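Long-range contacts in cyclic nucleotide-binding protein (Ruegeria pomeroyi, PDB 3FX3), which probably acts as a DNA-binding transcription regulator of the Crp type, pairing a cyclic nucleotide-binding domain with a helix-turn-helix domain: residues B[19-24]-B[133-138]; B[14-19]-B[83-88]; B[28-33]-B[115-120]; B[55-60]-B[108-113]. One frame throughout, in Å; residues are numbered along the deposited sequence.

Contact 1: B[19-24]-B[133-138]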
loop_
_atom_site.group_PDB
_atom_site.type_symbol
_atom_site.label_atom_id
_atom_site.label_comp_id
_atom_site.label_asym_id
_atom_site.label_seq_id
_atom_site.Cartn_x
_atom_site.Cartn_y
_atom_site.Cartn_z
ATOM N N ILE B 19 -6.055 8.052 11.435
ATOM C CA ILE B 19 -6.052 7.824 12.867
ATOM C C ILE B 19 -5.222 6.571 13.242
ATOM O O ILE B 19 -4.487 6.580 14.223
ATOM C CB ILE B 19 -7.479 7.753 13.429
ATOM C CG1 ILE B 19 -8.229 9.060 13.107
ATOM C CG2 ILE B 19 -7.437 7.465 14.960
ATOM C CD1 ILE B 19 -7.583 10.366 13.679
ATOM N N ARG B 20 -5.294 5.536 12.424
ATOM C CA ARG B 20 -4.439 4.368 12.617
ATOM C C ARG B 20 -2.953 4.723 12.568
ATOM O O ARG B 20 -2.164 4.014 13.147
ATOM C CB ARG B 20 -4.655 3.317 11.528
ATOM C CG ARG B 20 -5.777 2.348 11.753
ATOM C CD ARG B 20 -5.779 1.365 10.561
ATOM N NE ARG B 20 -6.422 1.943 9.364
ATOM C CZ ARG B 20 -6.177 1.609 8.079
ATOM N NH1 ARG B 20 -5.245 0.706 7.736
ATOM N NH2 ARG B 20 -6.892 2.199 7.117
ATOM N N SER B 21 -2.577 5.757 11.817
ATOM C CA SER B 21 -1.172 6.123 11.709
ATOM C C SER B 21 -0.625 6.876 12.924
ATOM O O SER B 21 0.585 7.020 13.053
ATOM C CB SER B 21 -0.959 6.961 10.470
ATOM O OG SER B 21 -1.388 6.206 9.329
ATOM N N LEU B 22 -1.498 7.386 13.780
ATOM C CA LEU B 22 -1.060 8.219 14.880
ATOM C C LEU B 22 -0.560 7.388 16.071
ATOM O O LEU B 22 -1.017 6.292 16.313
ATOM C CB LEU B 22 -2.185 9.099 15.389
ATOM C CG LEU B 22 -2.883 10.016 14.420
ATOM C CD1 LEU B 22 -4.051 10.704 15.156
ATOM C CD2 LEU B 22 -1.921 11.030 13.780
ATOM N N PRO B 23 0.379 7.930 16.828
ATOM C CA PRO B 23 0.712 7.261 18.080
ATOM C C PRO B 23 -0.475 7.301 19.039
ATOM O O PRO B 23 -1.127 8.337 19.214
ATOM C CB PRO B 23 1.917 8.049 18.614
ATOM C CG PRO B 23 2.048 9.259 17.740
ATOM C CD PRO B 23 1.015 9.247 16.691
ATOM N N GLU B 24 -0.763 6.143 19.610
ATOM C CA GLU B 24 -1.998 5.903 20.381
ATOM C C GLU B 24 -2.245 6.941 21.499
ATOM O O GLU B 24 -3.384 7.352 21.716
ATOM C CB GLU B 24 -2.001 4.470 20.931
ATOM C CG GLU B 24 -0.761 4.144 21.778
ATOM C CD GLU B 24 -0.693 2.672 22.253
ATOM O OE1 GLU B 24 -1.457 1.827 21.735
ATOM O OE2 GLU B 24 0.135 2.384 23.159
ATOM N N ALA B 133 7.280 6.599 10.779
ATOM C CA ALA B 133 7.764 5.222 10.932
ATOM C C ALA B 133 6.605 4.291 10.538
ATOM O O ALA B 133 6.778 3.376 9.727
ATOM C CB ALA B 133 8.228 4.917 12.363
ATOM N N THR B 134 5.418 4.585 11.073
ATOM C CA THR B 134 4.242 3.753 10.859
ATOM C C THR B 134 3.836 3.701 9.378
ATOM O O THR B 134 3.562 2.618 8.856
ATOM C CB THR B 134 3.087 4.221 11.746
ATOM O OG1 THR B 134 3.470 4.025 13.108
ATOM C CG2 THR B 134 1.697 3.425 11.422
ATOM N N THR B 135 3.840 4.856 8.698
ATOM C CA THR B 135 3.420 4.908 7.346
ATOM C C THR B 135 4.446 4.217 6.460
ATOM O O THR B 135 4.061 3.550 5.500
ATOM C CB THR B 135 3.075 6.354 6.850
ATOM O OG1 THR B 135 4.222 7.193 6.909
ATOM C CG2 THR B 135 1.975 6.992 7.685
ATOM N N PHE B 136 5.734 4.300 6.783
ATOM C CA PHE B 136 6.724 3.523 6.014
ATOM C C PHE B 136 6.480 2.029 6.135
ATOM O O PHE B 136 6.567 1.292 5.151
ATOM C CB PHE B 136 8.167 3.847 6.412
ATOM C CG PHE B 136 8.778 5.022 5.643
ATOM C CD1 PHE B 136 8.862 5.008 4.247
ATOM C CD2 PHE B 136 9.314 6.100 6.309
ATOM C CE1 PHE B 136 9.462 6.083 3.547
ATOM C CE2 PHE B 136 9.937 7.166 5.616
ATOM C CZ PHE B 136 9.977 7.176 4.253
ATOM N N GLY B 137 6.167 1.563 7.334
ATOM C CA GLY B 137 6.015 0.114 7.513
ATOM C C GLY B 137 4.783 -0.328 6.721
ATOM O O GLY B 137 4.769 -1.374 6.059
ATOM N N HIS B 138 3.768 0.508 6.751
ATOM C CA HIS B 138 2.546 0.255 6.016
ATOM C C HIS B 138 2.783 0.289 4.495
ATOM O O HIS B 138 2.323 -0.595 3.778
ATOM C CB HIS B 138 1.453 1.245 6.499
ATOM C CG HIS B 138 0.062 0.901 6.064
ATOM N ND1 HIS B 138 -1.009 1.748 6.270
ATOM C CD2 HIS B 138 -0.436 -0.173 5.397
ATOM C CE1 HIS B 138 -2.108 1.196 5.781
ATOM N NE2 HIS B 138 -1.787 0.035 5.246
HETATM O O HOH W 1 2.381 5.954 14.753
#

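Contact 2: B[14-19]-B[83-88]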
loop_
_atom_site.group_PDB
_atom_site.type_symbol
_atom_site.label_atom_id
_atom_site.label_comp_id
_atom_site.label_asym_id
_atom_site.label_seq_id
_atom_site.Cartn_x
_atom_site.Cartn_y
_atom_site.Cartn_z
ATOM N N ARG B 14 -11.385 5.625 14.234
ATOM C CA ARG B 14 -10.128 4.916 14.550
ATOM C C ARG B 14 -9.714 3.861 13.515
ATOM O O ARG B 14 -8.571 3.464 13.465
ATOM C CB ARG B 14 -10.203 4.317 15.947
ATOM C CG ARG B 14 -10.088 5.364 17.070
ATOM C CD ARG B 14 -10.487 4.779 18.415
ATOM N NE ARG B 14 -10.254 5.718 19.511
ATOM C CZ ARG B 14 -9.066 5.934 20.087
ATOM N NH1 ARG B 14 -7.973 5.283 19.696
ATOM N NH2 ARG B 14 -8.963 6.808 21.076
ATOM N N ASN B 15 -10.641 3.440 12.673
ATOM C CA ASN B 15 -10.320 2.545 11.573
ATOM C C ASN B 15 -9.686 3.245 10.366
ATOM O O ASN B 15 -9.214 2.577 9.452
ATOM C CB ASN B 15 -11.600 1.824 11.123
ATOM C CG ASN B 15 -12.174 0.928 12.202
ATOM O OD1 ASN B 15 -11.441 0.345 13.012
ATOM N ND2 ASN B 15 -13.493 0.822 12.226
ATOM N N SER B 16 -9.685 4.577 10.348
ATOM C CA SER B 16 -9.163 5.311 9.196
ATOM C C SER B 16 -7.629 5.311 9.131
ATOM O O SER B 16 -6.943 5.225 10.140
ATOM C CB SER B 16 -9.646 6.757 9.209
ATOM O OG SER B 16 -9.017 7.515 10.237
ATOM N N LEU B 17 -7.119 5.417 7.924
ATOM C CA LEU B 17 -5.697 5.588 7.685
ATOM C C LEU B 17 -5.057 6.702 8.536
ATOM O O LEU B 17 -3.998 6.501 9.150
ATOM C CB LEU B 17 -5.489 5.890 6.198
ATOM C CG LEU B 17 -4.062 5.966 5.726
ATOM C CD1 LEU B 17 -3.515 4.522 5.779
ATOM C CD2 LEU B 17 -3.955 6.579 4.319
ATOM N N LEU B 18 -5.690 7.868 8.570
ATOM C CA LEU B 18 -5.191 8.985 9.377
ATOM C C LEU B 18 -4.992 8.576 10.839
ATOM O O LEU B 18 -3.913 8.742 11.408
ATOM C CB LEU B 18 -6.156 10.153 9.332
ATOM C CG LEU B 18 -5.795 11.371 10.177
ATOM C CD1 LEU B 18 -4.507 12.057 9.685
ATOM C CD2 LEU B 18 -6.968 12.342 10.153
ATOM N N ILE B 19 -6.055 8.052 11.435
ATOM C CA ILE B 19 -6.052 7.824 12.867
ATOM C C ILE B 19 -5.222 6.571 13.242
ATOM O O ILE B 19 -4.487 6.580 14.223
ATOM C CB ILE B 19 -7.479 7.753 13.429
ATOM C CG1 ILE B 19 -8.229 9.060 13.107
ATOM C CG2 ILE B 19 -7.437 7.465 14.960
ATOM C CD1 ILE B 19 -7.583 10.366 13.679
ATOM N N GLY B 83 -15.360 4.849 8.062
ATOM C CA GLY B 83 -14.059 4.436 8.561
ATOM C C GLY B 83 -12.908 4.788 7.646
ATOM O O GLY B 83 -11.815 4.299 7.840
ATOM N N GLU B 84 -13.126 5.626 6.640
ATOM C CA GLU B 84 -12.044 5.956 5.710
ATOM C C GLU B 84 -11.731 7.430 5.734
ATOM O O GLU B 84 -12.656 8.272 5.771
ATOM C CB GLU B 84 -12.393 5.518 4.281
ATOM C CG GLU B 84 -12.682 4.018 4.178
ATOM C CD GLU B 84 -13.016 3.572 2.752
ATOM O OE1 GLU B 84 -13.721 4.283 1.989
ATOM O OE2 GLU B 84 -12.547 2.478 2.388
ATOM N N SER B 85 -10.435 7.748 5.709
ATOM C CA SER B 85 -9.990 9.143 5.716
ATOM C C SER B 85 -9.535 9.548 4.338
ATOM O O SER B 85 -9.188 8.707 3.523
ATOM C CB SER B 85 -8.832 9.379 6.702
ATOM O OG SER B 85 -7.716 8.561 6.408
ATOM N N PHE B 86 -9.544 10.843 4.072
ATOM C CA PHE B 86 -8.968 11.345 2.836
ATOM C C PHE B 86 -8.590 12.820 3.006
ATOM O O PHE B 86 -9.029 13.469 3.961
ATOM C CB PHE B 86 -9.944 11.125 1.657
ATOM C CG PHE B 86 -11.261 11.873 1.786
ATOM C CD1 PHE B 86 -12.320 11.309 2.426
ATOM C CD2 PHE B 86 -11.409 13.144 1.265
ATOM C CE1 PHE B 86 -13.518 11.981 2.564
ATOM C CE2 PHE B 86 -12.623 13.818 1.369
ATOM C CZ PHE B 86 -13.678 13.228 2.040
ATOM N N GLY B 87 -7.795 13.351 2.071
ATOM C CA GLY B 87 -7.326 14.718 2.120
ATOM C C GLY B 87 -6.088 14.990 2.958
ATOM O O GLY B 87 -5.740 16.163 3.182
ATOM N N GLU B 88 -5.429 13.924 3.434
ATOM C CA GLU B 88 -4.255 14.063 4.300
ATOM C C GLU B 88 -3.151 14.831 3.588
ATOM O O GLU B 88 -2.663 15.837 4.117
ATOM C CB GLU B 88 -3.689 12.705 4.776
ATOM C CG GLU B 88 -4.653 11.780 5.499
ATOM C CD GLU B 88 -5.445 10.853 4.579
ATOM O OE1 GLU B 88 -5.488 11.079 3.353
ATOM O OE2 GLU B 88 -6.038 9.882 5.098
HETATM O O HOH W 2 -8.801 5.163 5.582
#

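Contact 3: B[28-33]-B[115-120]. With PO4 (phosphate ion), chain F.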
loop_
_atom_site.group_PDB
_atom_site.type_symbol
_atom_site.label_atom_id
_atom_site.label_comp_id
_atom_site.label_asym_id
_atom_site.label_seq_id
_atom_site.Cartn_x
_atom_site.Cartn_y
_atom_site.Cartn_z
ATOM N N ASP B 28 -6.667 10.638 21.397
ATOM C CA ASP B 28 -7.867 11.167 22.084
ATOM C C ASP B 28 -7.884 12.692 22.036
ATOM O O ASP B 28 -8.918 13.298 21.738
ATOM C CB ASP B 28 -7.928 10.734 23.558
ATOM C CG ASP B 28 -8.328 9.278 23.745
ATOM O OD1 ASP B 28 -8.833 8.653 22.784
ATOM O OD2 ASP B 28 -8.148 8.752 24.884
ATOM N N ALA B 29 -6.740 13.307 22.320
ATOM C CA ALA B 29 -6.648 14.766 22.340
ATOM C C ALA B 29 -7.001 15.322 20.955
ATOM O O ALA B 29 -7.693 16.331 20.855
ATOM C CB ALA B 29 -5.235 15.237 22.798
ATOM N N LEU B 30 -6.569 14.652 19.896
ATOM C CA LEU B 30 -6.842 15.147 18.538
ATOM C C LEU B 30 -8.317 14.942 18.125
ATOM O O LEU B 30 -8.936 15.847 17.563
ATOM C CB LEU B 30 -5.878 14.533 17.544
ATOM C CG LEU B 30 -6.027 14.886 16.057
ATOM C CD1 LEU B 30 -4.710 14.905 15.340
ATOM C CD2 LEU B 30 -6.913 13.866 15.374
ATOM N N LEU B 31 -8.881 13.773 18.441
ATOM C CA LEU B 31 -10.286 13.502 18.179
ATOM C C LEU B 31 -11.198 14.486 18.922
ATOM O O LEU B 31 -12.291 14.828 18.431
ATOM C CB LEU B 31 -10.654 12.068 18.567
ATOM C CG LEU B 31 -10.068 10.922 17.724
ATOM C CD1 LEU B 31 -10.627 9.607 18.229
ATOM C CD2 LEU B 31 -10.329 11.084 16.227
ATOM N N SER B 32 -10.754 14.950 20.091
ATOM C CA SER B 32 -11.534 15.909 20.877
ATOM C C SER B 32 -11.587 17.277 20.217
ATOM O O SER B 32 -12.383 18.085 20.622
ATOM C CB SER B 32 -10.971 16.079 22.299
ATOM O OG SER B 32 -11.335 14.986 23.139
ATOM N N GLN B 33 -10.736 17.525 19.211
ATOM C CA GLN B 33 -10.748 18.789 18.489
ATOM C C GLN B 33 -11.433 18.667 17.126
ATOM O O GLN B 33 -11.380 19.586 16.317
ATOM C CB GLN B 33 -9.321 19.296 18.360
ATOM C CG GLN B 33 -8.764 19.677 19.730
ATOM C CD GLN B 33 -7.332 20.074 19.662
ATOM O OE1 GLN B 33 -7.027 21.220 19.336
ATOM N NE2 GLN B 33 -6.423 19.136 19.977
ATOM N N PRO B 115 -4.599 22.848 11.131
ATOM C CA PRO B 115 -3.655 23.393 12.107
ATOM C C PRO B 115 -3.593 22.592 13.404
ATOM O O PRO B 115 -2.547 22.575 14.029
ATOM C CB PRO B 115 -4.133 24.848 12.342
ATOM C CG PRO B 115 -5.032 25.169 11.123
ATOM C CD PRO B 115 -5.684 23.804 10.818
ATOM N N VAL B 116 -4.649 21.866 13.770
ATOM C CA VAL B 116 -4.593 21.051 14.982
ATOM C C VAL B 116 -3.547 19.931 14.828
ATOM O O VAL B 116 -2.780 19.629 15.754
ATOM C CB VAL B 116 -5.979 20.459 15.303
ATOM C CG1 VAL B 116 -5.869 19.252 16.241
ATOM C CG2 VAL B 116 -6.925 21.591 15.857
ATOM N N PHE B 117 -3.521 19.321 13.655
ATOM C CA PHE B 117 -2.613 18.229 13.393
ATOM C C PHE B 117 -1.191 18.762 13.134
ATOM O O PHE B 117 -0.210 18.245 13.669
ATOM C CB PHE B 117 -3.143 17.438 12.200
ATOM C CG PHE B 117 -2.394 16.185 11.896
ATOM C CD1 PHE B 117 -1.776 15.443 12.878
ATOM C CD2 PHE B 117 -2.343 15.715 10.610
ATOM C CE1 PHE B 117 -1.090 14.260 12.547
ATOM C CE2 PHE B 117 -1.665 14.547 10.293
ATOM C CZ PHE B 117 -1.048 13.822 11.270
ATOM N N VAL B 118 -1.079 19.784 12.299
ATOM C CA VAL B 118 0.216 20.351 11.980
ATOM C C VAL B 118 0.930 20.945 13.206
ATOM O O VAL B 118 2.147 20.714 13.413
ATOM C CB VAL B 118 0.096 21.377 10.820
ATOM C CG1 VAL B 118 1.350 22.196 10.690
ATOM C CG2 VAL B 118 -0.195 20.622 9.485
ATOM N N SER B 119 0.194 21.657 14.048
ATOM C CA SER B 119 0.836 22.335 15.146
ATOM C C SER B 119 1.405 21.317 16.152
ATOM O O SER B 119 2.507 21.520 16.684
ATOM C CB SER B 119 -0.083 23.343 15.822
ATOM O OG SER B 119 -1.032 22.646 16.594
ATOM N N LEU B 120 0.690 20.217 16.360
ATOM C CA LEU B 120 1.203 19.086 17.173
ATOM C C LEU B 120 2.603 18.663 16.713
ATOM O O LEU B 120 3.554 18.530 17.514
ATOM C CB LEU B 120 0.217 17.924 17.015
ATOM C CG LEU B 120 0.122 16.745 17.961
ATOM C CD1 LEU B 120 -0.133 17.223 19.379
ATOM C CD2 LEU B 120 -1.028 15.763 17.475
HETATM P P PO4 F . -15.126 16.117 22.726
HETATM O O1 PO4 F . -14.664 17.457 22.181
HETATM O O2 PO4 F . -15.309 15.084 21.623
HETATM O O3 PO4 F . -14.104 15.682 23.760
HETATM O O4 PO4 F . -16.501 16.282 23.346
#

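Contact 4: B[55-60]-B[108-113]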
loop_
_atom_site.group_PDB
_atom_site.type_symbol
_atom_site.label_atom_id
_atom_site.label_comp_id
_atom_site.label_asym_id
_atom_site.label_seq_id
_atom_site.Cartn_x
_atom_site.Cartn_y
_atom_site.Cartn_z
ATOM N N ILE B 55 -8.670 17.642 7.404
ATOM C CA ILE B 55 -8.572 16.300 6.884
ATOM C C ILE B 55 -9.887 15.617 7.237
ATOM O O ILE B 55 -10.436 15.848 8.307
ATOM C CB ILE B 55 -7.400 15.537 7.517
ATOM C CG1 ILE B 55 -6.066 16.259 7.219
ATOM C CG2 ILE B 55 -7.334 14.130 6.988
ATOM C CD1 ILE B 55 -4.855 15.651 7.971
ATOM N N HIS B 56 -10.358 14.758 6.356
ATOM C CA HIS B 56 -11.727 14.244 6.417
ATOM C C HIS B 56 -11.793 12.765 6.661
ATOM O O HIS B 56 -11.061 12.004 6.062
ATOM C CB HIS B 56 -12.466 14.600 5.122
ATOM C CG HIS B 56 -12.186 15.990 4.659
ATOM N ND1 HIS B 56 -12.764 17.098 5.237
ATOM C CD2 HIS B 56 -11.341 16.460 3.708
ATOM C CE1 HIS B 56 -12.311 18.189 4.644
ATOM N NE2 HIS B 56 -11.448 17.830 3.708
ATOM N N VAL B 57 -12.713 12.377 7.531
ATOM C CA VAL B 57 -12.968 10.999 7.852
ATOM C C VAL B 57 -14.479 10.710 7.792
ATOM O O VAL B 57 -15.272 11.312 8.553
ATOM C CB VAL B 57 -12.466 10.667 9.267
ATOM C CG1 VAL B 57 -12.636 9.178 9.523
ATOM C CG2 VAL B 57 -10.980 11.088 9.462
ATOM N N VAL B 58 -14.884 9.816 6.895
ATOM C CA VAL B 58 -16.296 9.446 6.767
ATOM C C VAL B 58 -16.683 8.580 7.965
ATOM O O VAL B 58 -15.962 7.640 8.296
ATOM C CB VAL B 58 -16.567 8.708 5.457
ATOM C CG1 VAL B 58 -18.093 8.407 5.288
ATOM C CG2 VAL B 58 -16.022 9.523 4.285
ATOM N N ILE B 59 -17.748 8.966 8.670
ATOM C CA ILE B 59 -18.288 8.194 9.778
ATOM C C ILE B 59 -19.432 7.318 9.280
ATOM O O ILE B 59 -19.598 6.182 9.738
ATOM C CB ILE B 59 -18.809 9.099 10.883
ATOM C CG1 ILE B 59 -17.683 10.006 11.395
ATOM C CG2 ILE B 59 -19.447 8.271 12.010
ATOM C CD1 ILE B 59 -16.362 9.304 11.740
ATOM N N ASP B 60 -20.201 7.831 8.327
ATOM C CA ASP B 60 -21.325 7.087 7.749
ATOM C C ASP B 60 -21.628 7.608 6.357
ATOM O O ASP B 60 -21.477 8.810 6.112
ATOM C CB ASP B 60 -22.590 7.279 8.604
ATOM C CG ASP B 60 -23.698 6.278 8.250
ATOM O OD1 ASP B 60 -23.482 5.055 8.410
ATOM O OD2 ASP B 60 -24.754 6.705 7.767
ATOM N N GLU B 108 -22.307 11.395 7.459
ATOM C CA GLU B 108 -21.707 12.052 8.619
ATOM C C GLU B 108 -20.208 12.011 8.417
ATOM O O GLU B 108 -19.676 10.982 8.047
ATOM C CB GLU B 108 -22.035 11.314 9.921
ATOM C CG GLU B 108 -23.423 11.579 10.393
ATOM C CD GLU B 108 -23.780 10.795 11.643
ATOM O OE1 GLU B 108 -22.865 10.398 12.424
ATOM O OE2 GLU B 108 -25.004 10.588 11.839
ATOM N N VAL B 109 -19.544 13.134 8.671
ATOM C CA VAL B 109 -18.110 13.251 8.514
ATOM C C VAL B 109 -17.513 13.879 9.774
ATOM O O VAL B 109 -18.116 14.739 10.422
ATOM C CB VAL B 109 -17.770 14.080 7.287
ATOM C CG1 VAL B 109 -16.238 14.198 7.087
ATOM C CG2 VAL B 109 -18.465 13.516 6.052
HETATM N N MSE B 110 -16.312 13.434 10.112
HETATM C CA MSE B 110 -15.505 14.047 11.124
HETATM C C MSE B 110 -14.382 14.798 10.442
HETATM O O MSE B 110 -13.569 14.215 9.709
HETATM C CB MSE B 110 -14.911 12.984 12.050
HETATM C CG MSE B 110 -14.244 13.584 13.288
HETATM SE SE MSE B 110 -13.219 12.239 14.253
HETATM C CE MSE B 110 -11.772 11.992 12.971
ATOM N N HIS B 111 -14.302 16.083 10.698
ATOM C CA HIS B 111 -13.252 16.908 10.100
ATOM C C HIS B 111 -12.222 17.258 11.188
ATOM O O HIS B 111 -12.579 17.788 12.229
ATOM C CB HIS B 111 -13.844 18.213 9.543
ATOM C CG HIS B 111 -14.917 18.030 8.516
ATOM N ND1 HIS B 111 -14.646 17.825 7.180
ATOM C CD2 HIS B 111 -16.267 18.143 8.609
ATOM C CE1 HIS B 111 -15.785 17.724 6.516
ATOM N NE2 HIS B 111 -16.780 17.951 7.348
ATOM N N ILE B 112 -10.954 17.003 10.926
ATOM C CA ILE B 112 -9.877 17.419 11.831
ATOM C C ILE B 112 -9.228 18.662 11.242
ATOM O O ILE B 112 -8.658 18.587 10.148
ATOM C CB ILE B 112 -8.805 16.359 11.961
ATOM C CG1 ILE B 112 -9.391 15.037 12.468
ATOM C CG2 ILE B 112 -7.716 16.848 12.954
ATOM C CD1 ILE B 112 -10.059 15.147 13.814
ATOM N N PRO B 113 -9.315 19.807 11.940
ATOM C CA PRO B 113 -8.704 20.994 11.337
ATOM C C PRO B 113 -7.207 20.800 11.124
ATOM O O PRO B 113 -6.532 20.275 11.982
ATOM C CB PRO B 113 -8.969 22.116 12.341
ATOM C CG PRO B 113 -10.049 21.618 13.214
ATOM C CD PRO B 113 -10.022 20.100 13.187
#

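Contact 1: B[19-24]-B[133-138]
The guanidinium of R20 and the imidazole of H138 meet obliquely, their planes 60° apart. The touch is R20 NH1 against H138 CE1, 3.7 Å apart, where the two side chains cross at about a right angle. The R20 chain bends at chi3, which sets NE where it bonds to the carbonyl O of N15. Beyond this pair, methyl groups do the packing. T134 CG2 lies 3.9 Å from S21 CA, and T135 CG2 lies 3.8 Å from S21 OG, a hydroxyl bonded to L17 O. One water bridges the backbone S21 O (2.7 Å) and the side-chain T134 OG1 (2.8 Å). The long helix 125-147 is the subunit-pairing helix, as in Crp relatives: T135 OG1 bonds to T135 OG1 of the second subunit, T134 OG1 to R93 there, and S21 packs on F136 of that subunit. No direct hydrogen bond joins the two segments; methyl packing, the R20-H138 touch and one water join them, while the polar side-chain ends of S21, T134 and T135 are engaged by other partners.

Contact 2: B[14-19]-B[83-88]
S85 OG takes the backbone N-H of L18 at 3.0 Å, the one direct hydrogen bond between 14-19 and 83-88. The same hydroxyl donates to E88 OE2 at 2.5 Å, meeting that oxygen nearly in line with its C-O bond; it thus accepts from a helix start and donates to a carboxylate. Its chi1 of 58° sets OG between the backbone N and the carbonyl carbon, and S85 CB rests 3.7 Å from S16 CB. An alanine here would probably leave L18 N without this acceptor and E88 OE2 without this donor, so that the carboxylate is less firmly fixed. The other first-turn amides are met too: S16, the N-cap of helix 17-20, accepts from I19 N through OG, which also bonds to A13 O, and a water bridges L17 N and S85 N. Farther along, S16 CA approaches G83 O at 3.1 Å, a CH...O contact. E88 is steadied from outside as well, since OE1 bonds to H140 of the second subunit. By sequence F86-G87-E88 is consistent with the opening of a phosphate-binding cassette, G87 being the N-cap of helix 88-93. Strand 84-86 lies at the border of its sheet beside strand 54-58, whose V57 packs on both S16 and S85, and the start of helix 17-20 sits against it while I19 leans on helix 24-31.

Contact 3: B[28-33]-B[115-120]
L30 and V116 bring together two helices that flank the beta-roll of the cyclic nucleotide-binding domain, helix 24-31 near the N terminus and helix 114-123 after the last strand of the roll. L30 CG is anti to its backbone N (chi1 178°), and its branch end swings nearer to the partner helix than its CB suggests. L30 CD1 then meets F117 CD1 at 3.9 Å, approaching the ring obliquely, and lies 4.3 Å from L120 CD2, while L30 CG is 4.4 Å from V116 CG1. F117 itself reaches onward to L18, L22 and I131, joining this packing to helices 17-20 and 125-147. At the other end of the contact the flat carboxamide of Q33 lies across the two methyls of V116, with OE1 3.5 Å from CG2 and NE2 3.8 Å from CG1. The Q33 chain is extended beyond CG, which carries the amide out to V116 without any polar bond between the segments. What fixes the amide's rotation comes from the preceding helix: Q33 NE2 donates to A29 O at 3.2 Å, with that oxygen in the amide plane and the nitrogen well above the carbonyl plane of A29.

Contact 4: B[55-60]-B[108-113]
H56 and H111 touch rim to rim, their ND1 atoms 2.8 Å apart in a hydrogen bond whose proton may sit on either nitrogen. The ring planes stand at 88°, yet each ND1 lies at the edge of the other ring, near its plane. Both side chains leave the same face of the sheet with CG anti to the carbonyl carbon, and there their ND1 edges meet. V109 CG1 lies 3.6 Å above one face of the H111 ring. The far nitrogens are held too, H56 NE2 by Y97 OH and H111 NE2 by Y39 OH. A phenylalanine in place of H56 would probably leave H111 ND1 and Y97 OH each without this partner. On the other face of the sheet from the histidines, M110, a selenomethionine, runs alongside V57 and bends at its last torsion (chi3 70°), which brings CE to 3.7 Å from V57 CG2. I59 CD1 reaches M110 CB at 4.0 Å. Antiparallel pairing joins the backbones, M110 N to V57 O at 2.8 Å, until a classic beta bulge where I59 N and D60 N both donate to E108 O. Strand 35-39 borders 107-113 on one flank and 84-86 borders 54-58 on the other, helix 7-13 packs on I59 and M110, and helix 88-93 on I55, within the beta-roll.

From the N terminus, contact 2 closes first, returning 14-19 to the edge strand 84-86 of the beta-roll. Contact 1 begins at the shared residue I19 and spans the widest loop, tying the early helices to the long helix 125-147 at the dimer interface. Within it, contact 3 joins helix 24-31 to helix 114-123, and within contact 3 lies contact 4, the pairing of strands 54-58 and 107-113. Contact 2 crosses all three others, since its second segment falls inside them. Direct bonds and packing bridge the contacts: the R14-D28 salt bridge links 2 with 3, the backbone F86 N bonds to H56 O between 2 and 4, and F117 packs on I55 between 3 and 4.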